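Endonuclease EndoMS (Thermococcus kodakarensis KOD1, PDB 5GKE) cuts double-stranded DNA at mismatched base pairs, acting as a mismatch restriction endonuclease that grips the duplex as a two-chain assembly. Local coordinates at the interface of chains A and B. Numbering follows the deposited sequence. Chains: chain A/B, Endonuclease EndoMS.

Contact 1: the interface of chains A and B. Residues chain A 34-35, 53-55, 113; chain B 6, 118.
B:Phe118 reaches from the end of strand 114-118 of chain B into a surface of chain A built by A:Phe34, A:Asp53, A:Arg54, A:Val55 and A:Tyr113, and 81 Å² of it is hidden there. One face is taken by a CH-pi contact: A:Phe34 CB sits over the centre of the B:Phe118 ring, 3.6 Å from its centroid. The two phenylalanines run antiparallel, each CB set against the other's ring, with B:Phe118 CB lying toward the rim of A:Phe34. With B:Phe118 CG anti to the backbone N (chi1 173°), the ring extends away from its own strand across A:Phe34.

Apolar contacts close round its rim. A:Asp53 CB touches CZ of B:Phe118 at 3.6 Å, and A:Val55 CG2 meets B:Phe118 CD2 in the ring plane at 3.8 Å. A:Tyr113 comes in roughly perpendicular to the B:Phe118 side chain, its CD2 lying 3.6 Å from B:Phe118 CE1. Further along, B:Val6 CG2 packs on A:Tyr113 CB at 3.6 Å and also reaches the A:Phe34 ring. An alanine in place of B:Phe118 would probably leave a gap between A:Phe34 and A:Asp53 and strip A:Phe34 CB of its aromatic partner.

Within chain A a hydrogen bond is likely to brace this wall. A:Tyr113 OH donates to carboxylate atom OD1 of A:Asp53 at 2.8 Å, approaching 36° out of the carboxylate plane, and so ties together two residues that both touch B:Phe118. The patch probably serves as an aromatic plug and socket joining the two chains of the deposited assembly, its two-fold twin repeating the grip with the chains exchanged.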
ATOM      1  N   PHE A  34      18.159   3.441 -15.789  1.00 33.84           N
ATOM      2  CA  PHE A  34      18.364   1.998 -15.800  1.00 25.63           C
ATOM      3  C   PHE A  34      19.806   1.772 -15.377  1.00 27.56           C
ATOM      4  O   PHE A  34      20.713   2.341 -15.972  1.00 35.72           O
ATOM      5  CB  PHE A  34      18.115   1.376 -17.180  1.00 26.69           C
ATOM      6  CG  PHE A  34      16.770   1.702 -17.796  1.00 29.55           C
ATOM      7  CD1 PHE A  34      16.603   1.638 -19.172  1.00 33.07           C
ATOM      8  CD2 PHE A  34      15.676   2.028 -17.020  1.00 36.49           C
ATOM      9  CE1 PHE A  34      15.376   1.920 -19.755  1.00 36.43           C
ATOM     10  CE2 PHE A  34      14.442   2.302 -17.596  1.00 32.38           C
ATOM     11  CZ  PHE A  34      14.295   2.255 -18.966  1.00 41.13           C
ATOM     12  N   ALA A  35      20.034   0.963 -14.353  1.00 25.66           N
ATOM     13  CA  ALA A  35      21.384   0.833 -13.838  1.00 29.91           C
ATOM     14  C   ALA A  35      21.611  -0.471 -13.107  1.00 41.06           C
ATOM     15  O   ALA A  35      20.675  -1.066 -12.594  1.00 38.73           O
ATOM     16  CB  ALA A  35      21.699   1.999 -12.905  1.00 27.66           C
ATOM     17  N   ASP A  53      20.267  -5.156 -11.664  1.00 28.39           N
ATOM     18  CA  ASP A  53      19.732  -4.149 -12.552  1.00 34.51           C
ATOM     19  C   ASP A  53      18.350  -3.728 -12.100  1.00 42.95           C
ATOM     20  O   ASP A  53      17.504  -4.575 -11.808  1.00 50.36           O
ATOM     21  CB  ASP A  53      19.673  -4.664 -13.989  1.00 41.65           C
ATOM     22  CG  ASP A  53      21.033  -5.015 -14.533  1.00 41.11           C
ATOM     23  OD1 ASP A  53      22.050  -4.559 -13.963  1.00 45.60           O
ATOM     24  OD2 ASP A  53      21.081  -5.750 -15.533  1.00 46.60           O
ATOM     25  N   ARG A  54      18.116  -2.420 -12.059  1.00 35.24           N
ATOM     26  CA  ARG A  54      16.813  -1.899 -11.685  1.00 29.03           C
ATOM     27  C   ARG A  54      16.469  -0.640 -12.463  1.00 25.15           C
ATOM     28  O   ARG A  54      17.336   0.036 -13.013  1.00 25.28           O
ATOM     29  CB  ARG A  54      16.753  -1.601 -10.169  1.00 31.75           C
ATOM     30  CG  ARG A  54      16.771  -2.833  -9.289  1.00 25.60           C
ATOM     31  CD  ARG A  54      18.111  -3.005  -8.595  1.00 28.72           C
ATOM     32  NE  ARG A  54      18.314  -4.377  -8.139  1.00 26.86           N
ATOM     33  CZ  ARG A  54      19.273  -4.762  -7.298  1.00 35.41           C
ATOM     34  NH1 ARG A  54      20.105  -3.861  -6.793  1.00 24.29           N
ATOM     35  NH2 ARG A  54      19.386  -6.045  -6.947  1.00 26.34           N
ATOM     36  N   VAL A  55      15.177  -0.352 -12.502  1.00 24.12           N
ATOM     37  CA  VAL A  55      14.670   0.924 -12.944  1.00 28.26           C
ATOM     38  C   VAL A  55      14.528   1.835 -11.738  1.00 30.01           C
ATOM     39  O   VAL A  55      13.915   1.456 -10.742  1.00 28.29           O
ATOM     40  CB  VAL A  55      13.313   0.792 -13.615  1.00 23.82           C
ATOM     41  CG1 VAL A  55      12.805   2.164 -13.986  1.00 19.96           C
ATOM     42  CG2 VAL A  55      13.410  -0.140 -14.827  1.00 28.47           C
ATOM     43  N   TYR A 113      23.187   2.246 -17.388  1.00 40.39           N
ATOM     44  CA  TYR A 113      22.906   1.867 -18.774  1.00 32.07           C
ATOM     45  C   TYR A 113      22.145   2.957 -19.509  1.00 30.89           C
ATOM     46  O   TYR A 113      22.312   3.158 -20.709  1.00 33.49           O
ATOM     47  CB  TYR A 113      22.093   0.579 -18.842  1.00 33.26           C
ATOM     48  CG  TYR A 113      22.626  -0.569 -18.023  1.00 46.50           C
ATOM     49  CD1 TYR A 113      23.835  -1.182 -18.349  1.00 30.01           C
ATOM     50  CD2 TYR A 113      21.904  -1.070 -16.940  1.00 35.06           C
ATOM     51  CE1 TYR A 113      24.323  -2.249 -17.602  1.00 36.41           C
ATOM     52  CE2 TYR A 113      22.386  -2.136 -16.195  1.00 32.59           C
ATOM     53  CZ  TYR A 113      23.592  -2.721 -16.531  1.00 38.59           C
ATOM     54  OH  TYR A 113      24.069  -3.776 -15.797  1.00 47.53           O
TER
ATOM     55  N   VAL B   6      19.930  -2.257 -23.072  1.00 30.98           N
ATOM     56  CA  VAL B   6      18.936  -1.265 -23.400  1.00 32.53           C
ATOM     57  C   VAL B   6      18.794  -1.090 -24.886  1.00 38.50           C
ATOM     58  O   VAL B   6      19.764  -1.097 -25.627  1.00 43.52           O
ATOM     59  CB  VAL B   6      19.256   0.087 -22.767  1.00 35.59           C
ATOM     60  CG1 VAL B   6      18.090   1.069 -22.972  1.00 30.77           C
ATOM     61  CG2 VAL B   6      19.547  -0.099 -21.284  1.00 43.11           C
ATOM     62  N   PHE B 118      14.556  -2.964 -21.516  1.00 30.39           N
ATOM     63  CA  PHE B 118      15.664  -3.014 -20.590  1.00 31.23           C
ATOM     64  C   PHE B 118      15.754  -4.469 -20.162  1.00 33.54           C
ATOM     65  O   PHE B 118      14.861  -4.977 -19.485  1.00 35.71           O
ATOM     66  CB  PHE B 118      15.419  -2.030 -19.429  1.00 27.88           C
ATOM     67  CG  PHE B 118      16.423  -2.111 -18.299  1.00 24.60           C
ATOM     68  CD1 PHE B 118      17.725  -2.499 -18.514  1.00 28.16           C
ATOM     69  CD2 PHE B 118      16.045  -1.765 -17.008  1.00 31.12           C
ATOM     70  CE1 PHE B 118      18.635  -2.557 -17.450  1.00 30.18           C
ATOM     71  CE2 PHE B 118      16.949  -1.814 -15.942  1.00 35.01           C
ATOM     72  CZ  PHE B 118      18.242  -2.217 -16.167  1.00 36.44           C
TER

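Contact 2: the interface of chains A and B. Residues chain A 45-48; chain B 127-129.
A:Lys46 and B:Thr129 pair backbone to backbone, beginning an antiparallel beta bridge between strand 46-50 of chain A and strand 127-129 of chain B. Two hydrogen bonds join these residues. B:Thr129 N donates to A:Lys46 O at 2.8 Å, nearly straight at the hydrogen (171°), while A:Lys46 N donates to B:Thr129 O at 3.1 Å. The second reciprocal pair lies two residues along: A:Glu48 N gives its hydrogen to B:Ala127 O at 2.8 Å, and B:Ala127 N bonds to A:Glu48 O at 3.0 Å. Between the pairs A:Ser47 faces B:Leu128, the register expected of antiparallel strands. Because these bonds use main-chain groups, the register probably depends little on side-chain identity.

Apolar contacts flank this backbone pairing. A:Lys46 and B:Thr129 project in parallel from their strands, so that the aliphatic root of the lysine, rather than its amine, meets the threonine methyl. At B:Thr129, OG1 is anti to the backbone N (chi1 -175°); CG2 thereby falls between the N and the carbonyl carbon and is turned toward the lysine. Methyl CD2 of B:Leu128 packs against A:Ser47 and, more distantly, A:Ala45 CB. On the lysine flank the approach is measured by A:Lys46 CB and B:Thr129 CG2, 3.6 Å apart.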
ATOM      1  N   ALA A  45      12.761   1.514   9.022  1.00 24.32           N
ATOM      2  CA  ALA A  45      13.399   0.215   9.104  1.00 26.23           C
ATOM      3  C   ALA A  45      14.791   0.307   8.453  1.00 35.44           C
ATOM      4  O   ALA A  45      15.314   1.404   8.272  1.00 27.84           O
ATOM      5  CB  ALA A  45      12.554  -0.844   8.468  1.00 27.05           C
ATOM      6  N   LYS A  46      15.422  -0.838   8.203  1.00 31.48           N
ATOM      7  CA  LYS A  46      16.748  -0.868   7.594  1.00 33.20           C
ATOM      8  C   LYS A  46      16.842  -2.014   6.598  1.00 39.92           C
ATOM      9  O   LYS A  46      16.299  -3.095   6.839  1.00 37.88           O
ATOM     10  CB  LYS A  46      17.828  -0.993   8.674  1.00 32.26           C
ATOM     11  CG  LYS A  46      19.251  -0.998   8.166  1.00 43.96           C
ATOM     12  CD  LYS A  46      20.238  -0.490   9.223  1.00 57.15           C
ATOM     13  CE  LYS A  46      21.390  -1.467   9.417  1.00 49.25           C
ATOM     14  NZ  LYS A  46      21.883  -2.003   8.115  1.00 53.86           N
ATOM     15  N   SER A  47      17.520  -1.780   5.474  1.00 32.71           N
ATOM     16  CA  SER A  47      17.611  -2.811   4.439  1.00 38.62           C
ATOM     17  C   SER A  47      18.856  -2.711   3.556  1.00 37.35           C
ATOM     18  O   SER A  47      19.464  -1.657   3.433  1.00 31.29           O
ATOM     19  CB  SER A  47      16.367  -2.774   3.542  1.00 42.41           C
ATOM     20  OG  SER A  47      16.343  -1.600   2.744  1.00 43.16           O
ATOM     21  N   GLU A  48      19.204  -3.829   2.926  1.00 34.83           N
ATOM     22  CA  GLU A  48      20.321  -3.878   2.003  1.00 36.19           C
ATOM     23  C   GLU A  48      19.928  -4.653   0.756  1.00 38.56           C
ATOM     24  O   GLU A  48      19.282  -5.696   0.828  1.00 42.34           O
ATOM     25  CB  GLU A  48      21.547  -4.518   2.654  1.00 41.60           C
ATOM     26  CG  GLU A  48      22.242  -3.648   3.699  1.00 54.00           C
ATOM     27  CD  GLU A  48      22.920  -2.412   3.104  1.00 66.68           C
ATOM     28  OE1 GLU A  48      23.372  -2.465   1.933  1.00 54.74           O
ATOM     29  OE2 GLU A  48      23.009  -1.388   3.821  1.00 68.20           O
TER
ATOM     30  N   ALA B 127      17.103  -7.611   1.748  1.00 32.31           N
ATOM     31  CA  ALA B 127      17.400  -8.005   3.125  1.00 31.07           C
ATOM     32  C   ALA B 127      16.956  -6.897   4.065  1.00 37.79           C
ATOM     33  O   ALA B 127      17.574  -5.838   4.097  1.00 39.51           O
ATOM     34  CB  ALA B 127      18.890  -8.267   3.308  1.00 23.72           C
ATOM     35  N   LEU B 128      15.903  -7.152   4.834  1.00 41.76           N
ATOM     36  CA  LEU B 128      15.235  -6.120   5.613  1.00 32.97           C
ATOM     37  C   LEU B 128      15.233  -6.489   7.088  1.00 35.31           C
ATOM     38  O   LEU B 128      15.003  -7.643   7.445  1.00 38.02           O
ATOM     39  CB  LEU B 128      13.802  -5.927   5.100  1.00 32.65           C
ATOM     40  CG  LEU B 128      12.803  -4.884   5.625  1.00 36.06           C
ATOM     41  CD1 LEU B 128      12.348  -5.159   7.075  1.00 36.44           C
ATOM     42  CD2 LEU B 128      13.303  -3.451   5.477  1.00 35.42           C
ATOM     43  N   THR B 129      15.477  -5.496   7.935  1.00 32.08           N
ATOM     44  CA  THR B 129      15.451  -5.684   9.378  1.00 37.82           C
ATOM     45  C   THR B 129      14.671  -4.541  10.041  1.00 40.77           C
ATOM     46  O   THR B 129      14.487  -3.480   9.437  1.00 36.89           O
ATOM     47  CB  THR B 129      16.881  -5.772   9.963  1.00 38.84           C
ATOM     48  OG1 THR B 129      16.810  -6.081  11.359  1.00 54.71           O
ATOM     49  CG2 THR B 129      17.636  -4.457   9.767  1.00 33.15           C
TER

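The C-alpha centres of contact 1 and contact 2 lie about 22 Å apart, and the two share no residue. Both nevertheless draw on neighbouring stretches of each chain: strand 46-50, used in contact 2, is followed closely by strand 52-58 of contact 1, and in the partner strand 114-118 leads on to strand 127-129. Along chain B, side-chain packing at strand 114-118 is succeeded by sheet extension at strand 127-129. With their two-fold twins, these patches attach the chains at several places, which is likely to resist hinging between the subunits and to hold them in register around the DNA.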